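Local atomic coordinates of putative neuraminyllactose-binding hemagglutinin homolog (PDB entry 3BGH), a protein that is of unproven function but is an outer-membrane lipoprotein, also called flagellar sheath adhesin, that probably acts in adhesion. Residues K50-P53 with E54-K58; K83-S86 with E87-Q90; V203-T206 with K207-K211; K182-D185 with H186-I190. All blocks are in the same frame, centred on the assembly; numbering follows the deposited sequence.

Contact 1: residues K50-P53 with E54-K58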
ATOM      1  N   LYS A  50       1.601  -9.346   6.823  1.00 53.65           N
ATOM      2  CA  LYS A  50       1.747 -10.616   7.581  1.00 54.57           C
ATOM      3  C   LYS A  50       1.504 -11.913   6.784  1.00 53.44           C
ATOM      4  O   LYS A  50       1.945 -13.003   7.148  1.00 53.28           O
ATOM      5  CB  LYS A  50       0.844 -10.572   8.818  1.00 54.59           C
ATOM      6  CG  LYS A  50      -0.637 -10.840   8.594  1.00 57.50           C
ATOM      7  CD  LYS A  50      -1.364 -10.764   9.933  1.00 57.16           C
ATOM      8  CE  LYS A  50      -2.884 -10.963   9.776  1.00 63.41           C
ATOM      9  NZ  LYS A  50      -3.672 -10.708  11.078  1.00 63.79           N
ATOM     10  N   VAL A  51       0.814 -11.760   5.671  1.00 52.90           N
ATOM     11  CA  VAL A  51       0.376 -12.849   4.811  1.00 50.93           C
ATOM     12  C   VAL A  51       1.531 -13.412   3.955  1.00 49.53           C
ATOM     13  O   VAL A  51       1.485 -14.579   3.527  1.00 48.94           O
ATOM     14  CB  VAL A  51      -0.818 -12.294   4.013  1.00 51.42           C
ATOM     15  CG1 VAL A  51      -0.737 -12.561   2.526  1.00 50.95           C
ATOM     16  CG2 VAL A  51      -2.138 -12.748   4.667  1.00 52.91           C
ATOM     17  N   ILE A  52       2.567 -12.592   3.757  1.00 47.79           N
ATOM     18  CA  ILE A  52       3.720 -12.892   2.883  1.00 47.42           C
ATOM     19  C   ILE A  52       4.963 -13.444   3.665  1.00 47.97           C
ATOM     20  O   ILE A  52       5.444 -12.800   4.573  1.00 48.20           O
ATOM     21  CB  ILE A  52       4.150 -11.625   2.058  1.00 46.40           C
ATOM     22  CG1 ILE A  52       3.008 -11.140   1.171  1.00 47.22           C
ATOM     23  CG2 ILE A  52       5.394 -11.904   1.213  1.00 45.58           C
ATOM     24  CD1 ILE A  52       3.209  -9.737   0.516  1.00 45.40           C
ATOM     25  N   PRO A  53       5.459 -14.635   3.320  1.00 48.09           N
ATOM     26  CA  PRO A  53       6.654 -15.174   4.000  1.00 49.71           C
ATOM     27  C   PRO A  53       7.870 -14.260   3.861  1.00 50.30           C
ATOM     28  O   PRO A  53       8.122 -13.734   2.784  1.00 51.09           O
ATOM     29  CB  PRO A  53       6.916 -16.512   3.285  1.00 49.28           C
ATOM     30  CG  PRO A  53       5.513 -16.878   2.662  1.00 48.63           C
ATOM     31  CD  PRO A  53       4.900 -15.557   2.310  1.00 48.43           C
ATOM     32  N   GLU A  54       8.605 -14.079   4.949  1.00 50.36           N
ATOM     33  CA  GLU A  54       9.852 -13.303   4.955  1.00 51.06           C
ATOM     34  C   GLU A  54      10.825 -13.701   3.863  1.00 50.00           C
ATOM     35  O   GLU A  54      11.561 -12.846   3.339  1.00 50.69           O
ATOM     36  CB  GLU A  54      10.559 -13.432   6.299  1.00 50.70           C
ATOM     37  CG  GLU A  54       9.960 -12.592   7.440  1.00 52.92           C
ATOM     38  CD  GLU A  54      10.795 -12.686   8.705  1.00 55.26           C
ATOM     39  OE1 GLU A  54      11.004 -11.631   9.366  1.00 58.93           O
ATOM     40  OE2 GLU A  54      11.280 -13.822   9.026  1.00 62.19           O
ATOM     41  N   SER A  55      10.854 -14.978   3.503  1.00 49.13           N
ATOM     42  CA  SER A  55      11.776 -15.389   2.462  1.00 48.53           C
ATOM     43  C   SER A  55      11.422 -14.793   1.095  1.00 48.86           C
ATOM     44  O   SER A  55      12.329 -14.570   0.271  1.00 48.99           O
ATOM     45  CB  SER A  55      11.814 -16.886   2.372  1.00 48.49           C
ATOM     46  OG  SER A  55      10.532 -17.389   2.026  1.00 47.67           O
ATOM     47  N   TYR A  56      10.125 -14.554   0.851  1.00 48.66           N
ATOM     48  CA  TYR A  56       9.662 -13.961  -0.424  1.00 49.34           C
ATOM     49  C   TYR A  56      10.157 -12.540  -0.512  1.00 49.37           C
ATOM     50  O   TYR A  56      10.661 -12.131  -1.544  1.00 49.27           O
ATOM     51  CB  TYR A  56       8.146 -13.959  -0.572  1.00 48.19           C
ATOM     52  CG  TYR A  56       7.522 -15.315  -0.795  1.00 48.53           C
ATOM     53  CD1 TYR A  56       8.239 -16.488  -0.628  1.00 48.36           C
ATOM     54  CD2 TYR A  56       6.176 -15.424  -1.094  1.00 47.86           C
ATOM     55  CE1 TYR A  56       7.622 -17.731  -0.771  1.00 46.28           C
ATOM     56  CE2 TYR A  56       5.576 -16.630  -1.258  1.00 48.15           C
ATOM     57  CZ  TYR A  56       6.296 -17.788  -1.089  1.00 48.36           C
ATOM     58  OH  TYR A  56       5.641 -18.995  -1.270  1.00 50.20           O
ATOM     59  N   GLN A  57      10.048 -11.820   0.598  1.00 49.78           N
ATOM     60  CA  GLN A  57      10.533 -10.470   0.689  1.00 50.35           C
ATOM     61  C   GLN A  57      12.026 -10.464   0.331  1.00 52.16           C
ATOM     62  O   GLN A  57      12.424  -9.750  -0.603  1.00 52.13           O
ATOM     63  CB  GLN A  57      10.302  -9.939   2.084  1.00 49.67           C
ATOM     64  CG  GLN A  57      10.979  -8.668   2.386  1.00 47.93           C
ATOM     65  CD  GLN A  57      10.971  -8.357   3.858  1.00 48.00           C
ATOM     66  OE1 GLN A  57      10.937  -9.263   4.677  1.00 52.13           O
ATOM     67  NE2 GLN A  57      11.054  -7.074   4.215  1.00 48.44           N
ATOM     68  N   LYS A  58      12.831 -11.265   1.050  1.00 53.33           N
ATOM     69  CA  LYS A  58      14.279 -11.366   0.831  1.00 54.20           C
ATOM     70  C   LYS A  58      14.629 -11.674  -0.633  1.00 53.95           C
ATOM     71  O   LYS A  58      15.488 -11.038  -1.225  1.00 53.48           O
ATOM     72  CB  LYS A  58      14.899 -12.412   1.766  1.00 55.18           C
ATOM     73  CG  LYS A  58      15.226 -11.870   3.154  1.00 59.81           C
ATOM     74  CD  LYS A  58      14.933 -12.908   4.289  1.00 62.78           C
ATOM     75  CE  LYS A  58      15.290 -12.341   5.677  1.00 64.01           C
ATOM     76  NZ  LYS A  58      14.776 -13.163   6.866  1.00 67.11           N
TER
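P53 lies across the phenol ring of Y56, a proline-aromatic contact folded back over a single turn of chain. CG of P53 stands 3.9 Å from the centroid of the Y56 ring and only 9° off its normal, so the methylene sits over the middle of the face in a CH-pi interaction. The neighbouring CD of P53 rests above the ring's rim, 3.6 Å from CD2 of Y56. On the Y56 side, CB is approached by CG2 of I52 at 3.9 Å; this branch is set anti to the backbone N of I52. The backbone ties the same residues together: Y56 N donates to P53 O at 2.9 Å, from above the carbonyl plane and with a bent N-H...O angle of 136°, and Q57 N reaches P53 O only weakly, at 3.5 Å. This is the first turn of helix 54-73, which P53 opens from the N-cap position; having no N-H of its own, the proline ends the loop that follows strand 38-48 without an amide to be satisfied. Y56 can meet the ring because its CG lies anti to the carbonyl carbon (chi1 -71°), which swings the phenol back toward the start of the helix. A second shell holds the turn against the rest of the fold. I52 is buried, packing on I108 of strand 98-114 and M194 of helix 186-208, and Y56 leans on I190 and R191 of that helix. Farther along the turn, Q57 NE2 bonds I46 O, anchoring the helix to the preceding strand.

Contact 2: residues K83-S86 with E87-Q90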
ATOM      1  N   LYS A  83      24.793  -2.287   1.339  1.00 78.54           N
ATOM      2  CA  LYS A  83      23.512  -2.599   1.973  1.00 80.87           C
ATOM      3  C   LYS A  83      22.826  -1.411   2.656  1.00 81.47           C
ATOM      4  O   LYS A  83      21.618  -1.448   2.882  1.00 81.58           O
ATOM      5  CB  LYS A  83      23.611  -3.802   2.915  1.00 81.13           C
ATOM      6  CG  LYS A  83      23.385  -5.122   2.182  1.00 82.47           C
ATOM      7  CD  LYS A  83      23.572  -6.362   3.080  1.00 82.52           C
ATOM      8  CE  LYS A  83      23.619  -7.643   2.205  1.00 83.49           C
ATOM      9  NZ  LYS A  83      23.674  -8.907   3.014  1.00 84.36           N
ATOM     10  N   ASP A  84      23.597  -0.372   2.980  1.00 82.39           N
ATOM     11  CA  ASP A  84      23.077   0.869   3.565  1.00 83.34           C
ATOM     12  C   ASP A  84      23.934   2.021   3.027  1.00 83.61           C
ATOM     13  O   ASP A  84      25.079   1.795   2.615  1.00 83.61           O
ATOM     14  CB  ASP A  84      23.121   0.826   5.102  1.00 83.73           C
ATOM     15  CG  ASP A  84      22.174  -0.239   5.708  1.00 85.97           C
ATOM     16  OD1 ASP A  84      20.953  -0.241   5.415  1.00 87.86           O
ATOM     17  OD2 ASP A  84      22.649  -1.076   6.509  1.00 88.17           O
ATOM     18  N   ALA A  85      23.391   3.239   3.011  1.00 83.74           N
ATOM     19  CA  ALA A  85      24.123   4.394   2.465  1.00 84.29           C
ATOM     20  C   ALA A  85      25.334   4.777   3.314  1.00 84.69           C
ATOM     21  O   ALA A  85      26.304   5.355   2.826  1.00 84.42           O
ATOM     22  CB  ALA A  85      23.198   5.585   2.283  1.00 84.18           C
ATOM     23  N   SER A  86      25.263   4.437   4.592  1.00 85.63           N
ATOM     24  CA  SER A  86      26.341   4.699   5.539  1.00 86.48           C
ATOM     25  C   SER A  86      27.593   3.858   5.252  1.00 86.71           C
ATOM     26  O   SER A  86      28.691   4.221   5.676  1.00 86.89           O
ATOM     27  CB  SER A  86      25.846   4.453   6.971  1.00 86.68           C
ATOM     28  OG  SER A  86      25.199   3.187   7.084  1.00 86.84           O
ATOM     29  N   GLU A  87      27.430   2.744   4.538  1.00 86.82           N
ATOM     30  CA  GLU A  87      28.579   1.906   4.151  1.00 86.88           C
ATOM     31  C   GLU A  87      29.309   2.422   2.914  1.00 86.89           C
ATOM     32  O   GLU A  87      30.249   1.775   2.442  1.00 87.48           O
ATOM     33  CB  GLU A  87      28.166   0.454   3.894  1.00 86.75           C
ATOM     34  CG  GLU A  87      27.467  -0.251   5.050  1.00 86.77           C
ATOM     35  CD  GLU A  87      27.025  -1.678   4.692  1.00 87.12           C
ATOM     36  OE1 GLU A  87      27.148  -2.091   3.507  1.00 86.05           O
ATOM     37  OE2 GLU A  87      26.551  -2.391   5.608  1.00 88.33           O
ATOM     38  N   ILE A  88      28.884   3.562   2.372  1.00 86.62           N
ATOM     39  CA  ILE A  88      29.540   4.085   1.177  1.00 86.15           C
ATOM     40  C   ILE A  88      30.779   4.883   1.579  1.00 86.34           C
ATOM     41  O   ILE A  88      30.669   5.903   2.275  1.00 86.41           O
ATOM     42  CB  ILE A  88      28.604   4.931   0.280  1.00 85.94           C
ATOM     43  CG1 ILE A  88      27.400   4.110  -0.186  1.00 85.29           C
ATOM     44  CG2 ILE A  88      29.366   5.451  -0.936  1.00 85.10           C
ATOM     45  CD1 ILE A  88      26.231   4.964  -0.677  1.00 83.57           C
ATOM     46  N   PRO A  89      31.964   4.399   1.171  1.00 86.29           N
ATOM     47  CA  PRO A  89      33.222   5.116   1.405  1.00 86.31           C
ATOM     48  C   PRO A  89      33.361   6.394   0.565  1.00 86.31           C
ATOM     49  O   PRO A  89      32.854   6.468  -0.567  1.00 85.73           O
ATOM     50  CB  PRO A  89      34.294   4.087   1.014  1.00 86.36           C
ATOM     51  CG  PRO A  89      33.619   3.161   0.066  1.00 86.00           C
ATOM     52  CD  PRO A  89      32.180   3.108   0.490  1.00 86.26           C
ATOM     53  N   GLN A  90      34.061   7.377   1.134  1.00 86.20           N
ATOM     54  CA  GLN A  90      34.303   8.666   0.488  1.00 86.39           C
ATOM     55  C   GLN A  90      34.860   8.543  -0.914  1.00 85.89           C
ATOM     56  O   GLN A  90      34.404   9.224  -1.831  1.00 85.69           O
ATOM     57  CB  GLN A  90      35.252   9.511   1.327  1.00 86.52           C
ATOM     58  CG  GLN A  90      34.540  10.453   2.252  1.00 88.60           C
ATOM     59  CD  GLN A  90      34.249  11.808   1.614  1.00 91.77           C
ATOM     60  OE1 GLN A  90      34.062  12.803   2.320  1.00 93.04           O
ATOM     61  NE2 GLN A  90      34.225  11.858   0.279  1.00 92.71           N
TER
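E87 and K83 meet through a side chain that turns back on the backbone: OE1 of E87 accepts the N-H of K83 at 3.2 Å, in a nearly straight bond (166°). The amide comes from above the carboxylate plane, 53° out of it. Beyond CG the glutamate is extended (chi2 177°), which carries the carboxylate past the carbonyl of D84 to the start of the turn. CB of E87 passes that carbonyl closely, 3.6 Å from D84 O. The carboxylates of D84 and E87 approach one another, with OD2 of D84 and OE2 of E87 4.2 Å apart, a repulsion that the salt bridge from D84 OD1 to K45 NZ probably eases. I88 takes another direction. Its CG1 branch lies against the carbonyl oxygen of A85, CG1 to A85 O being 3.4 Å, and CD1 of I88 reaches CB of A85 at 4.3 Å, a light apolar touch. I88 is buried against V40 and F82, whereas E87 and S86 are exposed, so the turn has a polar outer side and an apolar inner one. Two backbone bonds, E87 N to D84 O and I88 N to A85 O, each span three residues, both at 3.2 Å. That spacing defines a short 3-10 turn, here linking strand 78-82 to helix 90-95, with P89 at the helix N-cap.

Contact 3: residues V203-T206 with K207-K211; sequences VHIT and KELSK. With SO4 (sulfate ion), chain C.
I205 and L209 run side by side on the inner face of a helix C-terminus, where helix 186-208 ends and a short connection leads into helix 211-223. This is the compact part of the contact: CG2 of I205 meets CD1 of L209 at 3.6 Å, both side chains pointing the same way into the layer between helices and sheet. The methyl of I205 is placed there by lying anti to its own backbone N, beside the carbonyl carbon. L68 of helix 54-73 touches both residues, while L134 and F136 of strand 123-137 pack on I205 and L209 respectively. The last helical bond also lies here, L209 N to I205 O at 2.9 Å, the donor approaching nearly along the C=O axis.

V203 and K207 form the looser, outward pair. The lysine chain stretches from CG to NZ alongside the valine, with CE of K207 3.8 Å from CG1 of V203, and the aliphatic part of an exposed lysine thus lines the helix surface. Beneath it K207 N donates to V203 O at 3.1 Å, completing an i to i+4 bond. T206 turns its OG1 back to the preceding turn, where it bonds M202 O.

L209 is the first residue to leave helical geometry, and S210 then becomes the N-cap of the next helix, its OG bonding H213 N. At this new helix start a sulfate ion, probably from the crystallisation liquor, sits at the first amide of the helix: K211 N donates to its O2 at 2.9 Å, with an N-H...O angle of 153°.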
ATOM      1  N   VAL A 203      10.132  -3.816 -15.287  1.00 52.00           N
ATOM      2  CA  VAL A 203       9.778  -3.174 -16.554  1.00 52.65           C
ATOM      3  C   VAL A 203       9.742  -1.654 -16.424  1.00 53.07           C
ATOM      4  O   VAL A 203      10.216  -0.928 -17.296  1.00 54.33           O
ATOM      5  CB  VAL A 203       8.383  -3.612 -17.046  1.00 53.42           C
ATOM      6  CG1 VAL A 203       7.909  -2.724 -18.189  1.00 52.64           C
ATOM      7  CG2 VAL A 203       8.381  -5.065 -17.516  1.00 53.25           C
ATOM      8  N   HIS A 204       9.143  -1.155 -15.355  1.00 52.67           N
ATOM      9  CA  HIS A 204       9.011   0.275 -15.211  1.00 51.66           C
ATOM     10  C   HIS A 204      10.361   0.892 -14.905  1.00 51.28           C
ATOM     11  O   HIS A 204      10.682   1.902 -15.464  1.00 51.12           O
ATOM     12  CB  HIS A 204       7.959   0.637 -14.152  1.00 50.79           C
ATOM     13  CG  HIS A 204       6.546   0.472 -14.626  1.00 50.31           C
ATOM     14  ND1 HIS A 204       5.554   1.390 -14.350  1.00 47.05           N
ATOM     15  CD2 HIS A 204       5.958  -0.508 -15.353  1.00 49.72           C
ATOM     16  CE1 HIS A 204       4.422   0.984 -14.895  1.00 49.14           C
ATOM     17  NE2 HIS A 204       4.636  -0.168 -15.507  1.00 47.67           N
ATOM     18  N   ILE A 205      11.149   0.289 -14.026  1.00 51.86           N
ATOM     19  CA  ILE A 205      12.452   0.848 -13.727  1.00 52.98           C
ATOM     20  C   ILE A 205      13.404   0.759 -14.918  1.00 54.23           C
ATOM     21  O   ILE A 205      14.134   1.694 -15.179  1.00 54.60           O
ATOM     22  CB  ILE A 205      13.125   0.213 -12.523  1.00 52.48           C
ATOM     23  CG1 ILE A 205      12.520   0.730 -11.224  1.00 51.91           C
ATOM     24  CG2 ILE A 205      14.622   0.598 -12.500  1.00 52.80           C
ATOM     25  CD1 ILE A 205      13.008  -0.023  -9.983  1.00 50.31           C
ATOM     26  N   THR A 206      13.406  -0.361 -15.632  1.00 55.65           N
ATOM     27  CA  THR A 206      14.324  -0.499 -16.756  1.00 57.09           C
ATOM     28  C   THR A 206      13.981   0.544 -17.800  1.00 57.96           C
ATOM     29  O   THR A 206      14.893   1.111 -18.401  1.00 57.81           O
ATOM     30  CB  THR A 206      14.292  -1.893 -17.409  1.00 57.28           C
ATOM     31  OG1 THR A 206      12.926  -2.252 -17.661  1.00 58.19           O
ATOM     32  CG2 THR A 206      14.955  -2.931 -16.513  1.00 55.66           C
ATOM     33  N   LYS A 207      12.685   0.813 -18.015  1.00 58.37           N
ATOM     34  CA  LYS A 207      12.307   1.861 -18.963  1.00 58.83           C
ATOM     35  C   LYS A 207      12.604   3.260 -18.419  1.00 59.12           C
ATOM     36  O   LYS A 207      12.909   4.186 -19.207  1.00 59.29           O
ATOM     37  CB  LYS A 207      10.865   1.732 -19.450  1.00 60.07           C
ATOM     38  CG  LYS A 207      10.691   0.510 -20.351  1.00 62.63           C
ATOM     39  CD  LYS A 207       9.222   0.090 -20.557  1.00 66.08           C
ATOM     40  CE  LYS A 207       9.157  -1.160 -21.469  1.00 67.40           C
ATOM     41  NZ  LYS A 207       7.770  -1.452 -21.966  1.00 72.82           N
ATOM     42  N   GLU A 208      12.558   3.424 -17.094  1.00 57.71           N
ATOM     43  CA  GLU A 208      12.873   4.725 -16.534  1.00 57.73           C
ATOM     44  C   GLU A 208      14.353   5.067 -16.599  1.00 57.37           C
ATOM     45  O   GLU A 208      14.702   6.224 -16.669  1.00 57.11           O
ATOM     46  CB  GLU A 208      12.379   4.894 -15.088  1.00 58.24           C
ATOM     47  CG  GLU A 208      12.321   6.370 -14.641  1.00 58.33           C
ATOM     48  CD  GLU A 208      11.423   7.268 -15.558  1.00 58.78           C
ATOM     49  OE1 GLU A 208      11.442   8.506 -15.371  1.00 61.80           O
ATOM     50  OE2 GLU A 208      10.693   6.758 -16.450  1.00 57.32           O
ATOM     51  N   LEU A 209      15.213   4.062 -16.541  1.00 57.16           N
ATOM     52  CA  LEU A 209      16.630   4.315 -16.487  1.00 57.07           C
ATOM     53  C   LEU A 209      17.254   4.150 -17.879  1.00 57.89           C
ATOM     54  O   LEU A 209      18.300   3.554 -18.003  1.00 58.04           O
ATOM     55  CB  LEU A 209      17.306   3.368 -15.495  1.00 57.24           C
ATOM     56  CG  LEU A 209      16.924   3.292 -14.015  1.00 55.15           C
ATOM     57  CD1 LEU A 209      17.763   2.222 -13.328  1.00 50.18           C
ATOM     58  CD2 LEU A 209      17.117   4.639 -13.358  1.00 53.95           C
ATOM     59  N   SER A 210      16.594   4.682 -18.909  1.00 58.18           N
ATOM     60  CA  SER A 210      17.099   4.666 -20.276  1.00 58.43           C
ATOM     61  C   SER A 210      18.322   5.563 -20.453  1.00 59.63           C
ATOM     62  O   SER A 210      18.644   6.421 -19.611  1.00 58.96           O
ATOM     63  CB  SER A 210      16.025   5.162 -21.238  1.00 57.93           C
ATOM     64  OG  SER A 210      15.855   6.569 -21.090  1.00 56.84           O
ATOM     65  N   LYS A 211      18.984   5.347 -21.588  1.00 60.91           N
ATOM     66  CA  LYS A 211      20.130   6.142 -22.048  1.00 61.59           C
ATOM     67  C   LYS A 211      19.692   7.606 -22.155  1.00 60.37           C
ATOM     68  O   LYS A 211      20.345   8.474 -21.593  1.00 60.70           O
ATOM     69  CB  LYS A 211      20.617   5.573 -23.397  1.00 61.30           C
ATOM     70  CG  LYS A 211      22.001   6.004 -23.929  1.00 64.98           C
ATOM     71  CD  LYS A 211      21.955   6.007 -25.517  1.00 63.90           C
ATOM     72  CE  LYS A 211      23.314   5.770 -26.179  1.00 67.86           C
ATOM     73  NZ  LYS A 211      23.257   5.937 -27.692  1.00 69.10           N
TER
HETATM   74  S   SO4 C   1      18.212   2.445 -23.734  1.00 80.70           S
HETATM   75  O1  SO4 C   1      17.366   1.777 -24.711  1.00 79.04           O
HETATM   76  O2  SO4 C   1      17.873   3.871 -23.764  1.00 81.84           O
HETATM   77  O3  SO4 C   1      17.997   1.828 -22.437  1.00 80.32           O
HETATM   78  O4  SO4 C   1      19.643   2.292 -24.024  1.00 82.01           O

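Contact 4: residues K182-D185 with H186-I190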
ATOM      1  N   LYS A 182     -13.621 -23.498  -7.671  1.00 99.49           N
ATOM      2  CA  LYS A 182     -12.827 -23.267  -6.467  1.00 99.50           C
ATOM      3  C   LYS A 182     -11.322 -23.390  -6.779  1.00 98.86           C
ATOM      4  O   LYS A 182     -10.667 -24.361  -6.383  1.00 98.87           O
ATOM      5  CB  LYS A 182     -13.257 -24.225  -5.343  1.00 99.82           C
ATOM      6  CG  LYS A 182     -12.637 -23.906  -3.984  1.00101.57           C
ATOM      7  CD  LYS A 182     -12.704 -25.105  -3.059  1.00104.71           C
ATOM      8  CE  LYS A 182     -11.495 -25.147  -2.122  1.00105.91           C
ATOM      9  NZ  LYS A 182     -11.607 -26.266  -1.131  1.00106.15           N
ATOM     10  N   GLU A 183     -10.796 -22.370  -7.470  1.00 97.97           N
ATOM     11  CA  GLU A 183      -9.442 -22.374  -8.088  1.00 96.61           C
ATOM     12  C   GLU A 183      -8.245 -22.829  -7.230  1.00 95.18           C
ATOM     13  O   GLU A 183      -7.794 -23.966  -7.399  1.00 95.07           O
ATOM     14  CB  GLU A 183      -9.143 -21.036  -8.795  1.00 96.76           C
ATOM     15  CG  GLU A 183     -10.221 -20.630  -9.787  1.00 97.32           C
ATOM     16  CD  GLU A 183      -9.688 -20.442 -11.194  1.00 98.50           C
ATOM     17  OE1 GLU A 183      -9.657 -19.283 -11.679  1.00 98.68           O
ATOM     18  OE2 GLU A 183      -9.307 -21.459 -11.819  1.00 98.95           O
ATOM     19  N   THR A 184      -7.725 -21.963  -6.345  1.00 93.18           N
ATOM     20  CA  THR A 184      -6.494 -22.289  -5.574  1.00 91.33           C
ATOM     21  C   THR A 184      -6.574 -22.192  -4.006  1.00 89.66           C
ATOM     22  O   THR A 184      -7.637 -22.413  -3.404  1.00 89.77           O
ATOM     23  CB  THR A 184      -5.204 -21.536  -6.149  1.00 91.65           C
ATOM     24  OG1 THR A 184      -5.302 -20.114  -5.951  1.00 91.19           O
ATOM     25  CG2 THR A 184      -4.973 -21.846  -7.644  1.00 91.39           C
ATOM     26  N   ASP A 185      -5.432 -21.934  -3.361  1.00 86.94           N
ATOM     27  CA  ASP A 185      -5.394 -21.429  -1.984  1.00 84.26           C
ATOM     28  C   ASP A 185      -4.506 -20.168  -1.921  1.00 82.35           C
ATOM     29  O   ASP A 185      -3.928 -19.738  -2.940  1.00 81.35           O
ATOM     30  CB  ASP A 185      -4.924 -22.501  -0.983  1.00 84.49           C
ATOM     31  CG  ASP A 185      -3.424 -22.803  -1.079  1.00 83.40           C
ATOM     32  OD1 ASP A 185      -2.913 -23.461  -0.129  1.00 82.06           O
ATOM     33  OD2 ASP A 185      -2.775 -22.399  -2.087  1.00 78.31           O
ATOM     34  N   HIS A 186      -4.399 -19.594  -0.728  1.00 79.71           N
ATOM     35  CA  HIS A 186      -3.658 -18.360  -0.535  1.00 77.43           C
ATOM     36  C   HIS A 186      -2.194 -18.360  -1.011  1.00 75.84           C
ATOM     37  O   HIS A 186      -1.823 -17.487  -1.795  1.00 75.62           O
ATOM     38  CB  HIS A 186      -3.800 -17.871   0.908  1.00 77.53           C
ATOM     39  CG  HIS A 186      -5.221 -17.672   1.332  1.00 77.33           C
ATOM     40  ND1 HIS A 186      -6.148 -17.039   0.536  1.00 77.24           N
ATOM     41  CD2 HIS A 186      -5.876 -18.026   2.461  1.00 78.28           C
ATOM     42  CE1 HIS A 186      -7.315 -17.012   1.156  1.00 77.33           C
ATOM     43  NE2 HIS A 186      -7.178 -17.605   2.325  1.00 77.92           N
ATOM     44  N   ASP A 187      -1.375 -19.323  -0.585  1.00 74.11           N
ATOM     45  CA  ASP A 187       0.065 -19.236  -0.872  1.00 73.12           C
ATOM     46  C   ASP A 187       0.382 -19.265  -2.353  1.00 71.31           C
ATOM     47  O   ASP A 187       1.280 -18.561  -2.808  1.00 71.12           O
ATOM     48  CB  ASP A 187       0.906 -20.234  -0.078  1.00 73.78           C
ATOM     49  CG  ASP A 187       1.150 -19.754   1.355  1.00 77.00           C
ATOM     50  OD1 ASP A 187       2.207 -19.097   1.625  1.00 76.83           O
ATOM     51  OD2 ASP A 187       0.246 -20.002   2.199  1.00 80.24           O
ATOM     52  N   GLN A 188      -0.409 -20.021  -3.101  1.00 68.82           N
ATOM     53  CA  GLN A 188      -0.335 -20.013  -4.555  1.00 67.18           C
ATOM     54  C   GLN A 188      -0.722 -18.627  -5.181  1.00 65.56           C
ATOM     55  O   GLN A 188      -0.116 -18.164  -6.150  1.00 65.13           O
ATOM     56  CB  GLN A 188      -1.142 -21.208  -5.103  1.00 67.17           C
ATOM     57  CG  GLN A 188      -0.959 -21.546  -6.573  1.00 68.56           C
ATOM     58  CD  GLN A 188       0.320 -22.326  -6.917  1.00 71.53           C
ATOM     59  OE1 GLN A 188       0.514 -22.726  -8.072  1.00 71.56           O
ATOM     60  NE2 GLN A 188       1.205 -22.514  -5.937  1.00 71.34           N
ATOM     61  N   ALA A 189      -1.690 -17.945  -4.584  1.00 63.79           N
ATOM     62  CA  ALA A 189      -2.151 -16.663  -5.081  1.00 61.91           C
ATOM     63  C   ALA A 189      -1.101 -15.559  -4.810  1.00 60.77           C
ATOM     64  O   ALA A 189      -0.844 -14.710  -5.663  1.00 58.84           O
ATOM     65  CB  ALA A 189      -3.495 -16.317  -4.466  1.00 61.68           C
ATOM     66  N   ILE A 190      -0.506 -15.628  -3.619  1.00 59.74           N
ATOM     67  CA  ILE A 190       0.603 -14.775  -3.195  1.00 59.05           C
ATOM     68  C   ILE A 190       1.784 -14.860  -4.174  1.00 59.06           C
ATOM     69  O   ILE A 190       2.327 -13.849  -4.630  1.00 59.11           O
ATOM     70  CB  ILE A 190       1.057 -15.181  -1.767  1.00 58.63           C
ATOM     71  CG1 ILE A 190      -0.056 -14.824  -0.771  1.00 58.34           C
ATOM     72  CG2 ILE A 190       2.356 -14.530  -1.395  1.00 54.82           C
ATOM     73  CD1 ILE A 190       0.186 -15.274   0.635  1.00 55.01           C
TER
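D185 and Q188 meet at a helix N-terminus: this is a local surface contact at the head of helix 186-208, where the chain comes in from the loop after strand 144-161. D185 holds the N-cap position, and its carboxylate leans over the first turn. OD2 of D185 stands 3.5 Å from Q188 N and 3.6 Å from Q188 CB. A chi1 of 73° sets CG of D185 between its backbone N and carbonyl carbon, bringing the acid round to the helix end. The backbone adds a single weak bond across the junction, A189 N to D185 O at 3.3 Å, and the same oxygen weakly accepts the hydroxyl of T184, also at 3.3 Å. T184 then crosses Q188 at about a right angle, with CG2 of T184 and CG of Q188 4.2 Å apart, a light touch. The chain of Q188 bends at chi2 (79°), and its OE1 takes the N-H of V19. H186 turns the other way, its ND1 bonded to D126 OD2, and A189 packs beneath on A157 and I159, which ties the turn to the sheet. Before the cap, the backbone of T184 bonds I159, continuing the link to strand 144-161. An acid at the N-cap, close to the first-turn amides, probably interacts favourably with the positive end of the helix dipole, which would tend to keep it ionised.

Contacts 1, 2 and 4 lie at the surface, while contact 3 is partly buried. Contacts 3 and 4 mark opposite ends of helix 186-208, with centres 32 Å apart: apolar pairing and regular helical bonds at one end, an acidic cap with weak bonds at the other. Contact 1 opens helix 54-73 with a proline and an aromatic face instead, and touches contact 4 by packing, V51 O lying 3.2 Å from I190 CD1, so the starts of the two helices pack against each other. Contact 2 is remote from this pair, its centre 40 Å from that of contact 4, and relies on a carboxylate-to-backbone bond within a 3-10 turn.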